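PDB 3BJV: RmpA from Streptococcus mutans, which probably serves as the cytoplasmic IIA component of an ascorbate-specific phosphotransferase system, relaying phosphoryl groups during uptake of the substrate. Local coordinates for residues W22-V26 with I47-E52; G63-H68 with V97-L103; P56-P62 with F91-V97. Numbering follows the deposited sequence.

In the fold
All three contacts belong to one EIIA type 2 domain fold. Contact 1 joins helices 22-36 and 42-54, and it closes before the other two open. Contacts 2 and 3 interleave along the chain: 56-62 runs into 63-68, and 91-97 runs into 97-103. They share Val97 and strand 96-104, and their centres are about 9 Å apart. Contact 1 is centred about 11 Å from each of them. Tyr57 and Tyr58 tie the contacts together: Tyr57 OH pairs with His68 O, and Tyr58 OH with Thr51 OG1. Contact 2 is the parallel pairing of strands 63-65 and 96-104 within the mixed central sheet of the alpha/beta sandwich, with the helix pair and the 56-62 loop packed beside it.

Contact 1: W22-V26 with I47-E52; sequences WKEAV and IIESTE
Two consecutive helices pack here as an antiparallel alpha-alpha hairpin. Segment 22-26 is the first part of helix 22-36, and 47-52 lies within helix 42-54. Both have helical backbone angles throughout. The short axes approach to 11.0 Å, with 144° between their N-to-C directions. The closest CA pair is Lys23 CA to Ile48 CA, at 6.9 Å.

Trp22 has chi1 p (76°) and chi2 -96°, a chi1 tolerated in the first turn of a helix. This swings the indole to the other helix. Its CZ3 lies 3.4 Å from Thr51 CG2, and CH2 is 4.3 Å from Ile48 CG2. The ring edge faces Glu52, with CZ2 3.8 Å from OE2. Ile48 is m,t, which brings its CD1 to 3.8 Å from Lys23 CB. Val26, with chi1 t, sets CG1 3.5 Å from Ile47 CG2. Thr51 is m and turns its hydroxyl back along its own helix, where OG1 donates to Ile47 O at 2.7 Å.

On the exposed side, Lys23 is m,t,t with chi4 off-well at 100°, and Glu52 folds over as m,m. Lys23 CE comes 3.0 Å from Glu52 OE2, and NZ forms the salt bridge to it at 3.3 Å. No hydrogen bond crosses the interface.

Ser50 packs on Lys109 of the second subunit. Phe91 touches Trp22 and Val26, and Tyr58 bonds to Thr51 OG1. Ala25 of helix 22-36 packs on Leu100 of strand 96-104.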
loop_
_atom_site.group_PDB
_atom_site.type_symbol
_atom_site.label_atom_id
_atom_site.label_comp_id
_atom_site.label_asym_id
_atom_site.label_seq_id
_atom_site.Cartn_x
_atom_site.Cartn_y
_atom_site.Cartn_z
ATOM N N TRP A 22 -21.977 4.986 -6.243
ATOM C CA TRP A 22 -20.609 5.115 -5.853
ATOM C C TRP A 22 -20.166 6.551 -5.555
ATOM O O TRP A 22 -19.329 6.766 -4.639
ATOM C CB TRP A 22 -19.681 4.408 -6.838
ATOM C CG TRP A 22 -19.439 5.098 -8.146
ATOM C CD1 TRP A 22 -20.091 4.861 -9.327
ATOM C CD2 TRP A 22 -18.469 6.148 -8.421
ATOM N NE1 TRP A 22 -19.605 5.701 -10.305
ATOM C CE2 TRP A 22 -18.609 6.490 -9.793
ATOM C CE3 TRP A 22 -17.498 6.820 -7.643
ATOM C CZ2 TRP A 22 -17.795 7.458 -10.424
ATOM C CZ3 TRP A 22 -16.714 7.798 -8.260
ATOM C CH2 TRP A 22 -16.895 8.129 -9.646
ATOM N N LYS A 23 -20.736 7.521 -6.278
ATOM C CA LYS A 23 -20.334 8.933 -6.123
ATOM C C LYS A 23 -20.838 9.450 -4.785
ATOM O O LYS A 23 -20.137 10.192 -4.125
ATOM C CB LYS A 23 -20.881 9.825 -7.236
ATOM C CG LYS A 23 -20.444 9.428 -8.654
ATOM C CD LYS A 23 -20.687 10.557 -9.620
ATOM C CE LYS A 23 -20.158 10.241 -11.030
ATOM N NZ LYS A 23 -21.288 9.797 -11.924
ATOM N N GLU A 24 -22.050 9.047 -4.418
ATOM C CA GLU A 24 -22.586 9.333 -3.109
ATOM C C GLU A 24 -21.797 8.667 -1.979
ATOM O O GLU A 24 -21.514 9.296 -0.962
ATOM C CB GLU A 24 -24.046 8.960 -2.961
ATOM C CG GLU A 24 -24.457 9.135 -1.500
ATOM C CD GLU A 24 -25.819 9.751 -1.337
ATOM O OE1 GLU A 24 -26.805 9.112 -1.815
ATOM O OE2 GLU A 24 -25.879 10.871 -0.726
ATOM N N ALA A 25 -21.450 7.408 -2.157
ATOM C CA ALA A 25 -20.676 6.660 -1.158
ATOM C C ALA A 25 -19.366 7.425 -0.893
ATOM O O ALA A 25 -18.972 7.667 0.231
ATOM C CB ALA A 25 -20.419 5.240 -1.675
ATOM N N VAL A 26 -18.733 7.841 -1.978
ATOM C CA VAL A 26 -17.501 8.606 -1.915
ATOM C C VAL A 26 -17.725 9.956 -1.229
ATOM O O VAL A 26 -16.954 10.332 -0.375
ATOM C CB VAL A 26 -16.848 8.733 -3.322
ATOM C CG1 VAL A 26 -15.705 9.751 -3.311
ATOM C CG2 VAL A 26 -16.358 7.378 -3.743
ATOM N N ILE A 47 -11.377 13.163 -6.255
ATOM C CA ILE A 47 -11.487 11.707 -6.103
ATOM C C ILE A 47 -12.398 11.270 -7.207
ATOM O O ILE A 47 -12.094 10.304 -7.902
ATOM C CB ILE A 47 -12.015 11.282 -4.685
ATOM C CG1 ILE A 47 -10.900 11.372 -3.654
ATOM C CG2 ILE A 47 -12.428 9.840 -4.648
ATOM C CD1 ILE A 47 -11.455 11.539 -2.201
ATOM N N ILE A 48 -13.489 12.026 -7.403
ATOM C CA ILE A 48 -14.479 11.702 -8.431
ATOM C C ILE A 48 -13.916 11.817 -9.822
ATOM O O ILE A 48 -14.068 10.911 -10.609
ATOM C CB ILE A 48 -15.828 12.509 -8.249
ATOM C CG1 ILE A 48 -16.595 11.996 -7.002
ATOM C CG2 ILE A 48 -16.681 12.424 -9.501
ATOM C CD1 ILE A 48 -18.004 12.355 -7.008
ATOM N N GLU A 49 -13.300 12.948 -10.143
ATOM C CA GLU A 49 -12.596 13.082 -11.436
ATOM C C GLU A 49 -11.530 12.052 -11.688
ATOM O O GLU A 49 -11.448 11.556 -12.813
ATOM C CB GLU A 49 -11.990 14.486 -11.629
ATOM C CG GLU A 49 -13.037 15.565 -11.590
ATOM C CD GLU A 49 -14.116 15.336 -12.624
ATOM O OE1 GLU A 49 -13.716 15.344 -13.802
ATOM O OE2 GLU A 49 -15.322 15.121 -12.286
ATOM N N SER A 50 -10.712 11.724 -10.679
ATOM C CA SER A 50 -9.720 10.641 -10.836
ATOM C C SER A 50 -10.340 9.284 -11.062
ATOM O O SER A 50 -9.850 8.497 -11.841
ATOM C CB SER A 50 -8.789 10.578 -9.646
ATOM O OG SER A 50 -8.011 11.761 -9.636
ATOM N N THR A 51 -11.425 9.010 -10.376
ATOM C CA THR A 51 -12.133 7.771 -10.505
ATOM C C THR A 51 -12.733 7.629 -11.909
ATOM O O THR A 51 -12.588 6.547 -12.525
ATOM C CB THR A 51 -13.240 7.665 -9.453
ATOM O OG1 THR A 51 -12.637 7.716 -8.163
ATOM C CG2 THR A 51 -13.940 6.401 -9.577
ATOM N N GLU A 52 -13.423 8.692 -12.380
ATOM C CA GLU A 52 -14.057 8.712 -13.696
ATOM C C GLU A 52 -13.000 8.506 -14.766
ATOM O O GLU A 52 -13.192 7.659 -15.663
ATOM C CB GLU A 52 -14.768 10.031 -13.978
ATOM C CG GLU A 52 -16.040 10.234 -13.188
ATOM C CD GLU A 52 -17.219 9.595 -13.842
ATOM O OE1 GLU A 52 -17.048 8.888 -14.871
ATOM O OE2 GLU A 52 -18.335 9.808 -13.333
#

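Contact 2: G63-H68 with V97-L103; sequences GMAMPH and VQVLLAL
Met66 lays its side chain over Leu103, with CE 3.4 Å from CD2. Its chi1 is off-well at 33°, followed by t and m. Leu103 is t,p.

The two segments run alongside in parallel, their end-to-end directions 31° apart. Bridges pair Gly63 with Val97, Met64 with Val99 and Ala65 with Leu100, at CA separations of 4.3, 4.8 and 5.0 Å. The register slips by one after Gly63, a beta bulge. Gly63 O accepts from both Gln98 N (2.9 Å) and Val99 N (3.1 Å). Gly63 itself has phi 89° and psi -27°, where a CB would jam against the preceding carbonyl. Beyond the bulge, Ala65 N donates to Val99 O at 3.1 Å and Leu101 N to Ala65 O at 2.9 Å. The ladder continues past the strand, as Leu103 N donates to Pro67 O at 3.1 Å.

Met64 (p,p,p) and Val99 share one face, and Met64 meets Phe123 of helix 108-123. Ala65 and Leu100 occupy the other, with Ala65 CB 4.2 Å from Leu100 CD2. There Leu100 packs on Ala25 and Ser29 of helix 22-36. Pro67 CG adds a further apolar contact, 4.1 Å from Leu100 CD2.

His68 has chi1 p, and its ND1 donates to Met66 O at 2.9 Å, which orients the ring. His111 and Tyr57 border it. Helices on both faces of a central sheet make the three-layer alpha/beta sandwich. The Ala-Met-Pro-His sequence fits the EIIA type 2 signature, so His68 is probably the phosphorylated histidine.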
loop_
_atom_site.group_PDB
_atom_site.type_symbol
_atom_site.label_atom_id
_atom_site.label_comp_id
_atom_site.label_asym_id
_atom_site.label_seq_id
_atom_site.Cartn_x
_atom_site.Cartn_y
_atom_site.Cartn_z
ATOM N N GLY A 63 -15.369 -5.702 -0.988
ATOM C CA GLY A 63 -16.082 -5.093 0.116
ATOM C C GLY A 63 -15.561 -3.724 0.587
ATOM O O GLY A 63 -16.323 -2.933 1.144
ATOM N N MET A 64 -14.288 -3.414 0.403
ATOM C CA MET A 64 -13.805 -2.136 0.918
ATOM C C MET A 64 -13.131 -1.197 -0.140
ATOM O O MET A 64 -12.608 -1.657 -1.165
ATOM C CB MET A 64 -12.911 -2.362 2.153
ATOM C CG MET A 64 -11.496 -2.884 1.858
ATOM S SD MET A 64 -10.349 -1.661 1.101
ATOM C CE MET A 64 -9.789 -0.781 2.560
ATOM N N ALA A 65 -13.178 0.105 0.122
ATOM C CA ALA A 65 -12.486 1.109 -0.650
ATOM C C ALA A 65 -11.754 2.038 0.317
ATOM O O ALA A 65 -12.268 2.337 1.394
ATOM C CB ALA A 65 -13.489 1.895 -1.478
ATOM N N MET A 66 -10.556 2.489 -0.062
ATOM C CA MET A 66 -9.890 3.608 0.615
ATOM C C MET A 66 -9.777 4.836 -0.294
ATOM O O MET A 66 -8.696 5.142 -0.783
ATOM C CB MET A 66 -8.510 3.210 1.168
ATOM C CG MET A 66 -7.836 2.217 0.341
ATOM S SD MET A 66 -6.139 1.947 0.831
ATOM C CE MET A 66 -5.393 3.503 0.222
ATOM N N PRO A 67 -10.894 5.564 -0.510
ATOM C CA PRO A 67 -10.890 6.684 -1.467
ATOM C C PRO A 67 -9.863 7.775 -1.064
ATOM O O PRO A 67 -9.779 8.147 0.126
ATOM C CB PRO A 67 -12.308 7.254 -1.358
ATOM C CG PRO A 67 -13.097 6.304 -0.525
ATOM C CD PRO A 67 -12.162 5.447 0.233
ATOM N N HIS A 68 -9.069 8.221 -2.028
ATOM C CA HIS A 68 -8.065 9.275 -1.837
ATOM C C HIS A 68 -7.661 9.912 -3.181
ATOM O O HIS A 68 -8.035 9.442 -4.264
ATOM C CB HIS A 68 -6.817 8.742 -1.160
ATOM C CG HIS A 68 -6.079 7.738 -1.980
ATOM N ND1 HIS A 68 -6.560 6.467 -2.220
ATOM C CD2 HIS A 68 -4.899 7.821 -2.630
ATOM C CE1 HIS A 68 -5.715 5.814 -2.993
ATOM N NE2 HIS A 68 -4.705 6.621 -3.275
ATOM N N VAL A 97 -18.882 -2.512 -2.870
ATOM C CA VAL A 97 -18.285 -1.893 -1.680
ATOM C C VAL A 97 -19.320 -1.648 -0.648
ATOM O O VAL A 97 -20.392 -1.147 -0.958
ATOM C CB VAL A 97 -17.550 -0.517 -1.981
ATOM C CG1 VAL A 97 -17.075 0.125 -0.712
ATOM C CG2 VAL A 97 -16.364 -0.767 -2.956
ATOM N N GLN A 98 -18.988 -2.003 0.588
ATOM C CA GLN A 98 -19.828 -1.691 1.723
ATOM C C GLN A 98 -19.152 -0.879 2.839
ATOM O O GLN A 98 -19.816 -0.307 3.675
ATOM C CB GLN A 98 -20.445 -2.954 2.287
ATOM C CG GLN A 98 -21.733 -2.607 2.989
ATOM C CD GLN A 98 -22.579 -3.820 3.315
ATOM O OE1 GLN A 98 -23.706 -3.678 3.804
ATOM N NE2 GLN A 98 -22.051 -5.024 3.019
ATOM N N VAL A 99 -17.815 -0.859 2.861
ATOM C CA VAL A 99 -17.069 -0.100 3.879
ATOM C C VAL A 99 -16.106 0.867 3.193
ATOM O O VAL A 99 -15.350 0.461 2.309
ATOM C CB VAL A 99 -16.295 -1.005 4.870
ATOM C CG1 VAL A 99 -15.727 -0.186 6.018
ATOM C CG2 VAL A 99 -17.183 -2.139 5.402
ATOM N N LEU A 100 -16.135 2.140 3.603
ATOM C CA LEU A 100 -15.233 3.132 3.018
ATOM C C LEU A 100 -14.349 3.796 4.072
ATOM O O LEU A 100 -14.829 4.339 5.068
ATOM C CB LEU A 100 -15.966 4.165 2.133
ATOM C CG LEU A 100 -16.831 3.559 1.055
ATOM C CD1 LEU A 100 -18.290 3.656 1.471
ATOM C CD2 LEU A 100 -16.620 4.317 -0.225
ATOM N N LEU A 101 -13.048 3.681 3.865
ATOM C CA LEU A 101 -12.089 4.312 4.714
ATOM C C LEU A 101 -11.297 5.337 3.862
ATOM O O LEU A 101 -10.371 4.967 3.133
ATOM C CB LEU A 101 -11.202 3.266 5.387
ATOM C CG LEU A 101 -10.625 3.595 6.775
ATOM C CD1 LEU A 101 -10.104 2.293 7.449
ATOM C CD2 LEU A 101 -9.496 4.628 6.646
ATOM N N ALA A 102 -11.734 6.596 3.912
ATOM C CA ALA A 102 -11.084 7.683 3.187
ATOM C C ALA A 102 -9.801 8.077 3.875
ATOM O O ALA A 102 -9.678 8.047 5.090
ATOM C CB ALA A 102 -11.960 8.845 3.082
ATOM N N LEU A 103 -8.852 8.485 3.072
ATOM C CA LEU A 103 -7.508 8.620 3.507
ATOM C C LEU A 103 -7.097 10.006 3.076
ATOM O O LEU A 103 -7.247 10.331 1.876
ATOM C CB LEU A 103 -6.700 7.553 2.725
ATOM C CG LEU A 103 -5.169 7.525 2.595
ATOM C CD1 LEU A 103 -4.503 8.043 3.916
ATOM C CD2 LEU A 103 -4.764 6.074 2.310
#

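Contact 3: P56-P62 with F91-V97; sequences PYYILMP and FTDGKEV
A type I turn with a G1 bulge closes the beta hairpin between strands 88-90 and 96-104, and side chains of the hairpin pack against the irregular loop 56-62. The turn runs from Phe91 to Gly94. Gly94 N donates to Phe91 O at 3.1 Å, and Phe91 N to Lys95 O at 2.7 Å. Gly94 takes the positive phi (83°) of the bulge position. Asp93, with chi1 p, adds an Asx turn: its OD1 accepts from Lys95 N at 3.2 Å. No hydrogen bond joins the two segments.

Apolar contacts join them instead. Phe91 is m (chi1 -84°, chi2 69°) and points at the loop. Pro56 CG lies 3.9 Å from Phe91 CB. Ile59 is m,t and points its CB toward the hairpin. Its CD1 reaches Phe91 CG at 3.8 Å and Val97 CG2 at 4.1 Å. Tyr58, with chi1 p, sets CE1 3.7 Å from Phe91 CE2. The two rings meet edge to edge, and the Tyr58 hydroxyl bonds to Thr51.

Two oxygens pack against the Pro56 ring without bonding: CG is 3.4 Å from Asp93 OD2, and CD is 3.6 Å from Thr92 OG1.

Phe91 also packs on Val26, and Thr92 on Trp22, of helix 22-36. Pro62 packs on Pro152 of the second subunit.

Lys95 is m,t, then off-well at chi3 (137°) and m at chi4. Its aliphatic chain packs on the loop, CD 3.8 Å from Ile59 CG2, and its NZ ends 4.0 Å from Pro62 CG.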
loop_
_atom_site.group_PDB
_atom_site.type_symbol
_atom_site.label_atom_id
_atom_site.label_comp_id
_atom_site.label_asym_id
_atom_site.label_seq_id
_atom_site.Cartn_x
_atom_site.Cartn_y
_atom_site.Cartn_z
ATOM N N PRO A 56 -11.606 2.980 -10.382
ATOM C CA PRO A 56 -11.284 2.934 -8.951
ATOM C C PRO A 56 -9.842 2.522 -8.807
ATOM O O PRO A 56 -9.445 1.535 -9.370
ATOM C CB PRO A 56 -12.178 1.796 -8.412
ATOM C CG PRO A 56 -13.298 1.616 -9.427
ATOM C CD PRO A 56 -12.677 2.035 -10.771
ATOM N N TYR A 57 -9.038 3.269 -8.087
ATOM C CA TYR A 57 -7.648 2.860 -7.873
ATOM C C TYR A 57 -7.437 2.554 -6.369
ATOM O O TYR A 57 -6.326 2.653 -5.873
ATOM C CB TYR A 57 -6.649 3.935 -8.422
ATOM C CG TYR A 57 -7.044 5.352 -8.027
ATOM C CD1 TYR A 57 -6.474 5.984 -6.914
ATOM C CD2 TYR A 57 -8.073 6.026 -8.723
ATOM C CE1 TYR A 57 -6.865 7.281 -6.538
ATOM C CE2 TYR A 57 -8.492 7.290 -8.323
ATOM C CZ TYR A 57 -7.876 7.908 -7.225
ATOM O OH TYR A 57 -8.338 9.146 -6.839
ATOM N N TYR A 58 -8.495 2.156 -5.645
ATOM C CA TYR A 58 -8.391 2.078 -4.166
ATOM C C TYR A 58 -9.246 1.003 -3.543
ATOM O O TYR A 58 -9.543 1.016 -2.371
ATOM C CB TYR A 58 -8.704 3.437 -3.556
ATOM C CG TYR A 58 -9.902 4.128 -4.233
ATOM C CD1 TYR A 58 -11.241 3.688 -4.007
ATOM C CD2 TYR A 58 -9.705 5.213 -5.074
ATOM C CE1 TYR A 58 -12.342 4.333 -4.609
ATOM C CE2 TYR A 58 -10.795 5.854 -5.686
ATOM C CZ TYR A 58 -12.099 5.421 -5.462
ATOM O OH TYR A 58 -13.140 6.089 -6.113
ATOM N N ILE A 59 -9.641 0.034 -4.326
ATOM C CA ILE A 59 -10.451 -1.030 -3.793
ATOM C C ILE A 59 -9.489 -2.164 -3.503
ATOM O O ILE A 59 -9.311 -3.037 -4.340
ATOM C CB ILE A 59 -11.609 -1.410 -4.785
ATOM C CG1 ILE A 59 -12.545 -0.193 -4.980
ATOM C CG2 ILE A 59 -12.390 -2.599 -4.257
ATOM C CD1 ILE A 59 -13.607 -0.320 -5.990
ATOM N N LEU A 60 -8.876 -2.134 -2.309
ATOM C CA LEU A 60 -7.805 -3.081 -1.946
ATOM C C LEU A 60 -8.169 -4.544 -1.891
ATOM O O LEU A 60 -7.371 -5.403 -2.272
ATOM C CB LEU A 60 -7.141 -2.724 -0.615
ATOM C CG LEU A 60 -5.987 -1.720 -0.675
ATOM C CD1 LEU A 60 -5.137 -1.915 0.564
ATOM C CD2 LEU A 60 -5.141 -1.726 -1.999
ATOM N N MET A 61 -9.363 -4.813 -1.389
ATOM C CA MET A 61 -9.896 -6.153 -1.309
ATOM C C MET A 61 -11.388 -5.998 -1.461
ATOM O O MET A 61 -11.897 -4.905 -1.255
ATOM C CB MET A 61 -9.514 -6.824 0.020
ATOM C CG MET A 61 -9.837 -6.068 1.336
ATOM S SD MET A 61 -9.401 -7.045 2.869
ATOM C CE MET A 61 -10.929 -7.948 3.243
ATOM N N PRO A 62 -12.105 -7.090 -1.830
ATOM C CA PRO A 62 -13.547 -6.904 -2.083
ATOM C C PRO A 62 -14.316 -6.507 -0.828
ATOM O O PRO A 62 -13.932 -6.922 0.249
ATOM C CB PRO A 62 -13.996 -8.268 -2.648
ATOM C CG PRO A 62 -12.704 -8.929 -3.115
ATOM C CD PRO A 62 -11.701 -8.494 -2.052
ATOM N N PHE A 91 -19.018 -0.072 -7.804
ATOM C CA PHE A 91 -18.112 0.873 -8.494
ATOM C C PHE A 91 -17.983 0.587 -10.007
ATOM O O PHE A 91 -18.485 -0.428 -10.489
ATOM C CB PHE A 91 -16.735 0.909 -7.810
ATOM C CG PHE A 91 -16.676 1.847 -6.634
ATOM C CD1 PHE A 91 -17.383 1.570 -5.457
ATOM C CD2 PHE A 91 -15.955 3.037 -6.714
ATOM C CE1 PHE A 91 -17.340 2.467 -4.358
ATOM C CE2 PHE A 91 -15.893 3.919 -5.634
ATOM C CZ PHE A 91 -16.589 3.642 -4.452
ATOM N N THR A 92 -17.326 1.460 -10.764
ATOM C CA THR A 92 -17.378 1.367 -12.248
ATOM C C THR A 92 -16.742 0.092 -12.825
ATOM O O THR A 92 -17.110 -0.319 -13.937
ATOM C CB THR A 92 -16.844 2.646 -12.999
ATOM O OG1 THR A 92 -15.674 3.174 -12.347
ATOM C CG2 THR A 92 -17.894 3.724 -13.046
ATOM N N ASP A 93 -15.833 -0.542 -12.074
ATOM C CA ASP A 93 -15.146 -1.778 -12.519
ATOM C C ASP A 93 -15.876 -3.090 -12.175
ATOM O O ASP A 93 -15.262 -4.182 -12.252
ATOM C CB ASP A 93 -13.708 -1.834 -11.957
ATOM C CG ASP A 93 -13.667 -1.660 -10.460
ATOM O OD1 ASP A 93 -14.756 -1.550 -9.836
ATOM O OD2 ASP A 93 -12.554 -1.629 -9.892
ATOM N N GLY A 94 -17.143 -2.959 -11.755
ATOM C CA GLY A 94 -17.986 -4.072 -11.281
ATOM C C GLY A 94 -17.791 -4.456 -9.825
ATOM O O GLY A 94 -18.361 -5.421 -9.351
ATOM N N LYS A 95 -16.958 -3.719 -9.099
ATOM C CA LYS A 95 -16.638 -4.112 -7.724
ATOM C C LYS A 95 -17.649 -3.565 -6.711
ATOM O O LYS A 95 -18.058 -2.397 -6.759
ATOM C CB LYS A 95 -15.211 -3.726 -7.394
ATOM C CG LYS A 95 -14.182 -4.677 -7.976
ATOM C CD LYS A 95 -12.727 -4.222 -7.685
ATOM C CE LYS A 95 -11.805 -5.413 -7.261
ATOM N NZ LYS A 95 -12.255 -6.176 -5.976
ATOM N N GLU A 96 -18.109 -4.442 -5.830
ATOM C CA GLU A 96 -19.036 -4.044 -4.769
ATOM C C GLU A 96 -18.334 -3.561 -3.491
ATOM O O GLU A 96 -17.284 -4.103 -3.121
ATOM C CB GLU A 96 -20.035 -5.140 -4.496
ATOM C CG GLU A 96 -21.199 -5.084 -5.490
ATOM C CD GLU A 96 -22.242 -6.161 -5.220
ATOM O OE1 GLU A 96 -23.399 -5.822 -4.823
ATOM O OE2 GLU A 96 -21.886 -7.344 -5.370
ATOM N N VAL A 97 -18.882 -2.512 -2.870
ATOM C CA VAL A 97 -18.285 -1.893 -1.680
ATOM C C VAL A 97 -19.320 -1.648 -0.648
ATOM O O VAL A 97 -20.392 -1.147 -0.958
ATOM C CB VAL A 97 -17.550 -0.517 -1.981
ATOM C CG1 VAL A 97 -17.075 0.125 -0.712
ATOM C CG2 VAL A 97 -16.364 -0.767 -2.956
#